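Local coordinates for ABC transporter, substrate binding protein (Polyamine) (Agrobacterium tumefaciens, PDB 4EUO) that binds gamma-aminobutyric acid selectively in the periplasm, probably as the substrate-binding component of an ABC importer, at residues L76-I81 with Y94-F99; V57-D62 with S227-K232; K85-F90 with A263-E268. All coordinates share one frame; numbering follows the deposited sequence.

Contact 1 of 3, residues L76-I81 with Y94-F99; sequences LDFSVI and YSVGSF. With ABU (gamma-amino-butanoic acid), chain E.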
# COMPACT_ATOMS: atom_id res chain seq x y z
N LEU A 76 8.30 -18.66 -4.66
CA LEU A 76 7.81 -18.42 -6.01
C LEU A 76 8.60 -19.23 -7.06
O LEU A 76 9.80 -19.46 -6.88
CB LEU A 76 7.82 -16.93 -6.38
CG LEU A 76 6.89 -16.01 -5.57
CD1 LEU A 76 6.85 -14.64 -6.20
CD2 LEU A 76 5.46 -16.56 -5.46
N ASP A 77 7.93 -19.60 -8.14
CA ASP A 77 8.57 -20.37 -9.21
C ASP A 77 9.13 -19.37 -10.23
O ASP A 77 8.40 -18.87 -11.09
CB ASP A 77 7.58 -21.33 -9.88
CG ASP A 77 8.20 -22.25 -10.91
OD1 ASP A 77 9.37 -22.02 -11.29
OD2 ASP A 77 7.50 -23.18 -11.37
N PHE A 78 10.43 -19.07 -10.11
CA PHE A 78 11.08 -18.15 -11.03
C PHE A 78 11.45 -18.75 -12.40
O PHE A 78 12.03 -18.06 -13.24
CB PHE A 78 12.23 -17.38 -10.37
CG PHE A 78 11.73 -16.39 -9.35
CD1 PHE A 78 11.14 -15.20 -9.75
CD2 PHE A 78 11.86 -16.64 -7.99
CE1 PHE A 78 10.67 -14.27 -8.80
CE2 PHE A 78 11.42 -15.71 -7.04
CZ PHE A 78 10.84 -14.53 -7.46
N SER A 79 11.04 -20.00 -12.66
CA SER A 79 11.18 -20.56 -14.00
C SER A 79 9.92 -20.16 -14.79
O SER A 79 9.89 -20.22 -16.01
CB SER A 79 11.34 -22.09 -13.95
OG SER A 79 10.11 -22.76 -13.73
N VAL A 80 8.86 -19.71 -14.05
CA VAL A 80 7.60 -19.26 -14.63
C VAL A 80 7.55 -17.71 -14.55
O VAL A 80 7.20 -17.07 -15.54
CB VAL A 80 6.40 -19.92 -13.91
CG1 VAL A 80 5.08 -19.32 -14.36
CG2 VAL A 80 6.40 -21.44 -14.16
N ILE A 81 7.83 -17.14 -13.37
CA ILE A 81 7.84 -15.69 -13.20
C ILE A 81 9.24 -15.23 -13.66
O ILE A 81 10.25 -15.63 -13.07
CB ILE A 81 7.53 -15.31 -11.73
CG1 ILE A 81 6.11 -15.78 -11.31
CG2 ILE A 81 7.69 -13.79 -11.50
CD1 ILE A 81 5.99 -16.07 -9.83
N TYR A 94 10.06 -15.32 -2.05
CA TYR A 94 8.64 -15.54 -1.79
C TYR A 94 7.71 -14.46 -2.36
O TYR A 94 6.51 -14.50 -2.10
CB TYR A 94 8.41 -15.60 -0.28
CG TYR A 94 9.17 -16.72 0.40
CD1 TYR A 94 8.61 -17.99 0.53
CD2 TYR A 94 10.44 -16.51 0.92
CE1 TYR A 94 9.29 -19.02 1.18
CE2 TYR A 94 11.15 -17.54 1.55
CZ TYR A 94 10.55 -18.79 1.69
OH TYR A 94 11.21 -19.83 2.31
N SER A 95 8.25 -13.45 -3.05
CA SER A 95 7.40 -12.33 -3.44
C SER A 95 7.97 -11.53 -4.59
O SER A 95 9.19 -11.56 -4.83
CB SER A 95 7.24 -11.39 -2.24
OG SER A 95 8.50 -10.82 -1.85
N VAL A 96 7.11 -10.82 -5.28
CA VAL A 96 7.50 -9.83 -6.27
C VAL A 96 6.60 -8.62 -6.04
O VAL A 96 5.52 -8.73 -5.43
CB VAL A 96 7.39 -10.33 -7.72
CG1 VAL A 96 8.39 -11.48 -7.99
CG2 VAL A 96 5.97 -10.73 -8.07
N GLY A 97 7.00 -7.48 -6.57
CA GLY A 97 6.18 -6.29 -6.41
C GLY A 97 4.86 -6.36 -7.15
O GLY A 97 4.77 -6.98 -8.22
N SER A 98 3.83 -5.75 -6.59
CA SER A 98 2.49 -5.62 -7.14
C SER A 98 2.28 -4.22 -7.71
O SER A 98 1.77 -4.05 -8.82
CB SER A 98 1.45 -5.90 -6.05
OG SER A 98 0.15 -5.78 -6.62
N PHE A 99 2.65 -3.19 -6.92
CA PHE A 99 2.57 -1.80 -7.34
C PHE A 99 3.34 -0.95 -6.35
O PHE A 99 3.57 -1.40 -5.21
CB PHE A 99 1.13 -1.27 -7.49
CG PHE A 99 0.30 -1.29 -6.23
CD1 PHE A 99 0.25 -0.19 -5.38
CD2 PHE A 99 -0.45 -2.41 -5.90
CE1 PHE A 99 -0.54 -0.20 -4.22
CE2 PHE A 99 -1.24 -2.43 -4.75
CZ PHE A 99 -1.28 -1.33 -3.92
N ABU E . -1.05 -1.46 0.82
CD ABU E . -1.51 -0.43 -0.13
CB ABU E . -2.95 -0.65 -0.53
CG ABU E . -3.36 0.40 -1.51
C ABU E . -4.82 0.40 -1.90
O ABU E . -5.30 1.50 -2.47
OXT ABU E . -5.64 -0.57 -1.59

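Contact 2 of 3, residues V57-D62 with S227-K232; sequences VDVEGD and SLVVPK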
# COMPACT_ATOMS: atom_id res chain seq x y z
N VAL A 57 -2.21 -13.30 -3.07
CA VAL A 57 -2.60 -12.21 -2.18
C VAL A 57 -1.72 -10.99 -2.45
O VAL A 57 -0.50 -11.10 -2.53
CB VAL A 57 -2.49 -12.64 -0.70
CG1 VAL A 57 -3.07 -11.57 0.24
CG2 VAL A 57 -3.19 -13.98 -0.42
N ASP A 58 -2.36 -9.84 -2.52
CA ASP A 58 -1.64 -8.58 -2.57
C ASP A 58 -1.44 -8.14 -1.11
O ASP A 58 -2.40 -7.94 -0.35
CB ASP A 58 -2.48 -7.57 -3.36
CG ASP A 58 -1.84 -6.22 -3.49
OD1 ASP A 58 -1.46 -5.65 -2.45
OD2 ASP A 58 -1.70 -5.75 -4.62
N VAL A 59 -0.16 -8.03 -0.72
CA VAL A 59 0.20 -7.70 0.66
C VAL A 59 1.14 -6.51 0.69
O VAL A 59 1.71 -6.13 -0.33
CB VAL A 59 0.89 -8.92 1.36
CG1 VAL A 59 -0.04 -10.12 1.44
CG2 VAL A 59 2.20 -9.29 0.67
N GLU A 60 1.39 -5.97 1.89
CA GLU A 60 2.40 -4.93 2.03
C GLU A 60 3.79 -5.54 1.91
O GLU A 60 4.02 -6.67 2.41
CB GLU A 60 2.21 -4.21 3.37
CG GLU A 60 0.98 -3.31 3.31
CD GLU A 60 0.27 -3.08 4.64
OE1 GLU A 60 0.23 -3.99 5.49
OE2 GLU A 60 -0.33 -2.00 4.78
N GLY A 61 4.73 -4.81 1.31
CA GLY A 61 6.06 -5.37 1.07
C GLY A 61 6.84 -5.76 2.31
O GLY A 61 7.65 -6.70 2.27
N ASP A 62 6.64 -5.05 3.43
CA ASP A 62 7.38 -5.42 4.64
C ASP A 62 6.87 -6.75 5.20
O ASP A 62 7.66 -7.56 5.70
CB ASP A 62 7.30 -4.30 5.68
CG ASP A 62 5.91 -4.11 6.26
OD1 ASP A 62 4.99 -3.76 5.48
OD2 ASP A 62 5.74 -4.35 7.46
N SER A 227 3.23 -6.25 -2.65
CA SER A 227 3.79 -7.44 -3.26
C SER A 227 2.70 -8.43 -3.55
O SER A 227 1.65 -8.41 -2.91
CB SER A 227 4.76 -8.10 -2.29
OG SER A 227 5.75 -7.18 -1.88
N LEU A 228 3.00 -9.37 -4.46
CA LEU A 228 2.12 -10.53 -4.69
C LEU A 228 2.82 -11.74 -4.10
O LEU A 228 4.02 -11.95 -4.31
CB LEU A 228 1.85 -10.77 -6.17
CG LEU A 228 1.15 -9.63 -6.87
CD1 LEU A 228 0.92 -9.97 -8.33
CD2 LEU A 228 -0.20 -9.24 -6.19
N VAL A 229 2.05 -12.51 -3.30
CA VAL A 229 2.52 -13.72 -2.64
C VAL A 229 1.50 -14.83 -2.80
O VAL A 229 0.35 -14.59 -3.17
CB VAL A 229 2.82 -13.47 -1.15
CG1 VAL A 229 3.89 -12.40 -0.99
CG2 VAL A 229 1.56 -13.08 -0.36
N VAL A 230 1.97 -16.06 -2.52
CA VAL A 230 1.15 -17.25 -2.64
C VAL A 230 1.15 -17.96 -1.30
O VAL A 230 2.18 -18.46 -0.88
CB VAL A 230 1.73 -18.16 -3.74
CG1 VAL A 230 0.91 -19.46 -3.83
CG2 VAL A 230 1.75 -17.46 -5.08
N PRO A 231 0.01 -18.00 -0.60
CA PRO A 231 0.01 -18.66 0.71
C PRO A 231 0.40 -20.14 0.65
O PRO A 231 -0.03 -20.85 -0.27
CB PRO A 231 -1.42 -18.47 1.22
CG PRO A 231 -1.89 -17.23 0.51
CD PRO A 231 -1.28 -17.35 -0.88
N LYS A 232 1.18 -20.59 1.63
CA LYS A 232 1.64 -21.97 1.71
C LYS A 232 0.45 -22.92 1.87
O LYS A 232 -0.31 -22.82 2.84
CB LYS A 232 2.57 -22.10 2.91
CG LYS A 232 3.24 -23.51 2.95
CD LYS A 232 4.58 -23.51 3.66
CE LYS A 232 5.38 -24.76 3.37
NZ LYS A 232 6.05 -24.70 2.04

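Contact 3 of 3, residues K85-F90 with A263-E268; sequences KLDPRF and APVNIE. With GOL (glycerol), chain C.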
# COMPACT_ATOMS: atom_id res chain seq x y z
N LYS A 85 12.30 -8.26 -15.86
CA LYS A 85 11.72 -6.95 -16.07
C LYS A 85 11.06 -6.41 -14.81
O LYS A 85 10.47 -5.33 -14.87
CB LYS A 85 10.74 -6.98 -17.22
CG LYS A 85 11.47 -7.19 -18.55
CD LYS A 85 10.53 -7.37 -19.70
CE LYS A 85 11.27 -7.90 -20.91
NZ LYS A 85 10.35 -8.13 -22.05
N LEU A 86 11.21 -7.11 -13.68
CA LEU A 86 10.52 -6.70 -12.44
C LEU A 86 11.35 -5.79 -11.59
O LEU A 86 12.57 -5.96 -11.49
CB LEU A 86 10.08 -7.95 -11.64
CG LEU A 86 9.25 -8.94 -12.46
CD1 LEU A 86 8.73 -10.07 -11.59
CD2 LEU A 86 8.10 -8.24 -13.21
N ASP A 87 10.70 -4.83 -10.91
CA ASP A 87 11.39 -3.89 -10.06
C ASP A 87 12.24 -4.67 -9.08
O ASP A 87 11.72 -5.44 -8.27
CB ASP A 87 10.38 -2.98 -9.34
CG ASP A 87 11.02 -1.81 -8.64
OD1 ASP A 87 12.03 -2.02 -7.95
OD2 ASP A 87 10.39 -0.72 -8.63
N PRO A 88 13.58 -4.56 -9.15
CA PRO A 88 14.43 -5.42 -8.32
C PRO A 88 14.38 -5.15 -6.83
O PRO A 88 14.84 -5.98 -6.06
CB PRO A 88 15.83 -5.22 -8.92
CG PRO A 88 15.78 -3.87 -9.49
CD PRO A 88 14.39 -3.69 -10.04
N ARG A 89 13.79 -4.00 -6.42
CA ARG A 89 13.74 -3.68 -5.00
C ARG A 89 12.75 -4.56 -4.24
O ARG A 89 12.82 -4.61 -3.03
CB ARG A 89 13.32 -2.22 -4.79
CG ARG A 89 14.41 -1.25 -5.26
CD ARG A 89 13.92 0.18 -5.33
NE ARG A 89 12.91 0.35 -6.35
CZ ARG A 89 12.39 1.52 -6.70
NH1 ARG A 89 12.83 2.64 -6.15
NH2 ARG A 89 11.43 1.58 -7.61
N PHE A 90 11.81 -5.17 -4.97
CA PHE A 90 10.73 -5.90 -4.34
C PHE A 90 10.65 -7.38 -4.67
O PHE A 90 9.60 -8.00 -4.45
CB PHE A 90 9.40 -5.18 -4.66
CG PHE A 90 9.49 -3.68 -4.53
CD1 PHE A 90 9.89 -3.10 -3.33
CD2 PHE A 90 9.25 -2.87 -5.62
CE1 PHE A 90 10.04 -1.70 -3.24
CE2 PHE A 90 9.39 -1.48 -5.52
CZ PHE A 90 9.80 -0.92 -4.34
N ALA A 263 2.15 3.44 -9.27
CA ALA A 263 3.21 3.24 -10.26
C ALA A 263 3.43 1.77 -10.53
O ALA A 263 3.32 0.92 -9.64
CB ALA A 263 4.50 3.89 -9.78
N PRO A 264 3.75 1.43 -11.79
CA PRO A 264 4.03 0.03 -12.12
C PRO A 264 5.37 -0.43 -11.56
O PRO A 264 6.27 0.39 -11.29
CB PRO A 264 4.01 0.01 -13.64
CG PRO A 264 4.36 1.40 -14.05
CD PRO A 264 3.91 2.32 -12.96
N VAL A 265 5.51 -1.75 -11.43
CA VAL A 265 6.70 -2.44 -10.95
C VAL A 265 7.25 -3.40 -11.98
O VAL A 265 7.91 -4.38 -11.66
CB VAL A 265 6.51 -3.05 -9.53
CG1 VAL A 265 6.44 -1.91 -8.48
CG2 VAL A 265 5.26 -3.91 -9.49
N ASN A 266 7.01 -3.06 -13.26
CA ASN A 266 7.62 -3.70 -14.43
C ASN A 266 8.29 -2.52 -15.12
O ASN A 266 7.65 -1.49 -15.36
CB ASN A 266 6.60 -4.37 -15.32
CG ASN A 266 7.29 -5.07 -16.48
OD1 ASN A 266 8.00 -4.43 -17.28
ND2 ASN A 266 7.13 -6.38 -16.59
N ILE A 267 9.59 -2.66 -15.40
CA ILE A 267 10.40 -1.60 -16.00
C ILE A 267 10.07 -1.26 -17.43
O ILE A 267 10.50 -0.20 -17.91
CB ILE A 267 11.89 -1.89 -15.77
CG1 ILE A 267 12.38 -3.03 -16.72
CG2 ILE A 267 12.11 -2.21 -14.28
CD1 ILE A 267 13.66 -3.67 -16.31
N GLU A 268 9.26 -2.07 -18.09
CA GLU A 268 8.86 -1.79 -19.47
C GLU A 268 7.42 -1.29 -19.57
O GLU A 268 6.88 -1.19 -20.67
CB GLU A 268 9.12 -3.00 -20.37
CG GLU A 268 10.60 -3.37 -20.33
CD GLU A 268 11.13 -4.29 -21.41
OE1 GLU A 268 10.33 -4.94 -22.11
OE2 GLU A 268 12.38 -4.39 -21.51
C1 GOL C . 5.54 -8.47 -21.61
O1 GOL C . 4.45 -9.38 -21.62
C2 GOL C . 6.61 -8.91 -20.64
O2 GOL C . 7.86 -8.98 -21.33
C3 GOL C . 6.70 -7.90 -19.52
O3 GOL C . 7.64 -8.30 -18.54
O HOH W 1 9.11 0.26 -10.72

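Contact 1 of 3, residues L76-I81 with Y94-F99
Leu76 and Phe78 meet Val96 through similar first torsions: in all three the leading carbon (CG of Leu76 and Phe78, CG1 of Val96) stands anti to its own carbonyl carbon, with chi1 of -65° in both Leu76 and Val96. In Leu76 a chi2 of -170° then places CD1. Val96 CG1 is the methyl on which the side chains from 76-81 converge. Phe78 CE1 comes to 3.7 Å from Val96 CG1, the two side chains reaching toward each other tip to tip, and the methyl lies at the edge of the ring, near its plane, with no stacking over a face. Leu76 CD1 approaches the same Val96 CG1 at 3.9 Å, and Ile81 CG2 completes the group at a looser 4.3 Å. Leu76 also packs on main chain: its CD1 lies 3.6 Å from Ser95 CA and its CG 3.7 Å from Tyr94 C, which shows that its branch rests alongside the residues leading into strand 96-107.

The turn presenting Phe78 is pinned by Asp77. Its OD1 accepts both Ser79 OG, at 2.7 Å, and Ser79 N, from one face of the carboxylate plane, the second bond defining an Asx turn. Met241 and Ile244 of helix 237-247 close over Leu76, Ile81 and Val96, while Ser95 OG is held by Thr92. At the far end of 94-99 Phe99, stacked on Tyr262, places CZ 3.6 Å from CG of the bound gamma-amino-butanoic acid, whose CB and CG lie at the ring's edge.

The chemistry divides accordingly. Between 76-81 and 94-99 the contacts are apolar, and cohesion rests on burial of aliphatic and aromatic carbon; Asp77 OD1 and O take donors from within 76-81, and the strand carries on from this hydrophobic cluster to an aromatic wall of the ligand pocket.

Contact 2 of 3, residues V57-D62 with S227-K232
Val57 and Val229 form an antiparallel hydrogen-bonded pair: Val57 N donates to Val229 O at 2.9 Å, with an N-H...O angle of 168°, and Val229 N returns a bond to Val57 O at 3.0 Å. Val59 and Ser227 repeat the pattern, Ser227 N lying 2.8 Å from Val59 O. Between them Asp58 and Leu228 make the non-hydrogen-bonded pair. The strand segments run at 131° to each other, so the pairing is markedly twisted.

Side chains follow the alternation. On the face of Val57, Val59, Ser227 and Val229, the side chains of Val59 and Val229 cross at about a right angle, with Val59 CG1 3.8 Å from Val229 CG2. Beyond the paired residues, Val57 CG2 meets Pro231 CG at 3.6 Å; the anti placement of this methyl to the carbonyl carbon turns it toward the proline ring. On the other face Leu228 CD2 packs 4.0 Å from Asp58 CB.

Further out, Leu43 of helix 40-48 and Ala64 of helix 61-67 cover the valine face. Asp58 OD2 is gripped by Ser98 and Gln16, and OD1 by Trp8, which fix the carboxylate. Glu60, a pocket residue, touches the ligand from the N-cap position of helix 61-67. A strand of the parallel 3-6/32-35/56-60 group joined by antiparallel strand 215-229 is consistent with the mixed-sheet lobe of a periplasmic binding protein, with the ligand in the cleft beyond the C-terminal end of strand 56-60.

Contact 3 of 3, residues K85-F90 with A263-E268
Leu86 and Asn266 bridge two irregular segments, their CA atoms 4.6 Å apart, through one backbone bond on each flank. Ile267 N donates to Lys85 O at 2.9 Å and nearly along the C=O axis. Asp87 N reaches Val265 O at the same length but from above the carbonyl plane, with a C=O...N angle of 135°. The two segments are thus joined by a single isolated bridge.

Among the side chains, Lys85 is extended beyond CG and crosses Glu268 obliquely; its NZ makes a long, weak salt bridge of 3.2 Å to Glu268 OE1. A glycerol, probably from the crystallisation liquor, accepts from this NZ and from Asn266 ND2, which also bonds to Thr248 O. At the other end Val265 CB sits 3.9 Å from Asp87 CB, and Val265 CG1 lies 4.1 Å from Phe90 CD2. Asp87 is gripped side-on by Arg89: NE meets OD1 and NH2 meets OD2, the latter at 2.7 Å, both within the guanidinium plane. A water donates to Asp87 OD2 and to Pro264 O, adding a solvent link between the segments.

Asp87 OD1 and Asn266 OD1 each accept the backbone N two residues on, Glu268 N lying 2.8 Å from Asn266 OD1. With an Asx turn in each segment and a single backbone bridge between them, the contact joins the loop before strand 96-107 to the loop after helix 250-260 in this solute-binding fold.

Contacts 1 and 2 reach the same sheet through the neighbouring strands 96-107 and 215-229: their centres lie 10 Å apart, and Val96 O is 2.8 Å from Leu228 N, a probable hydrogen bond. A side-chain bond, Ser98 OG to Asp58 OD2 at 2.7 Å, ties them again close to the pocket, where Phe99 of contact 1 and Glu60 of contact 2 both touch the bound gamma-amino-butanoic acid. Contact 3 packs against contact 1, centre to centre 11 Å, with Val265 CG2 3.4 Å from Gly97 O. It stays clear of contact 2, nearest atoms being about 5 Å apart, and the Val265 side chain is about 12 Å from the ligand.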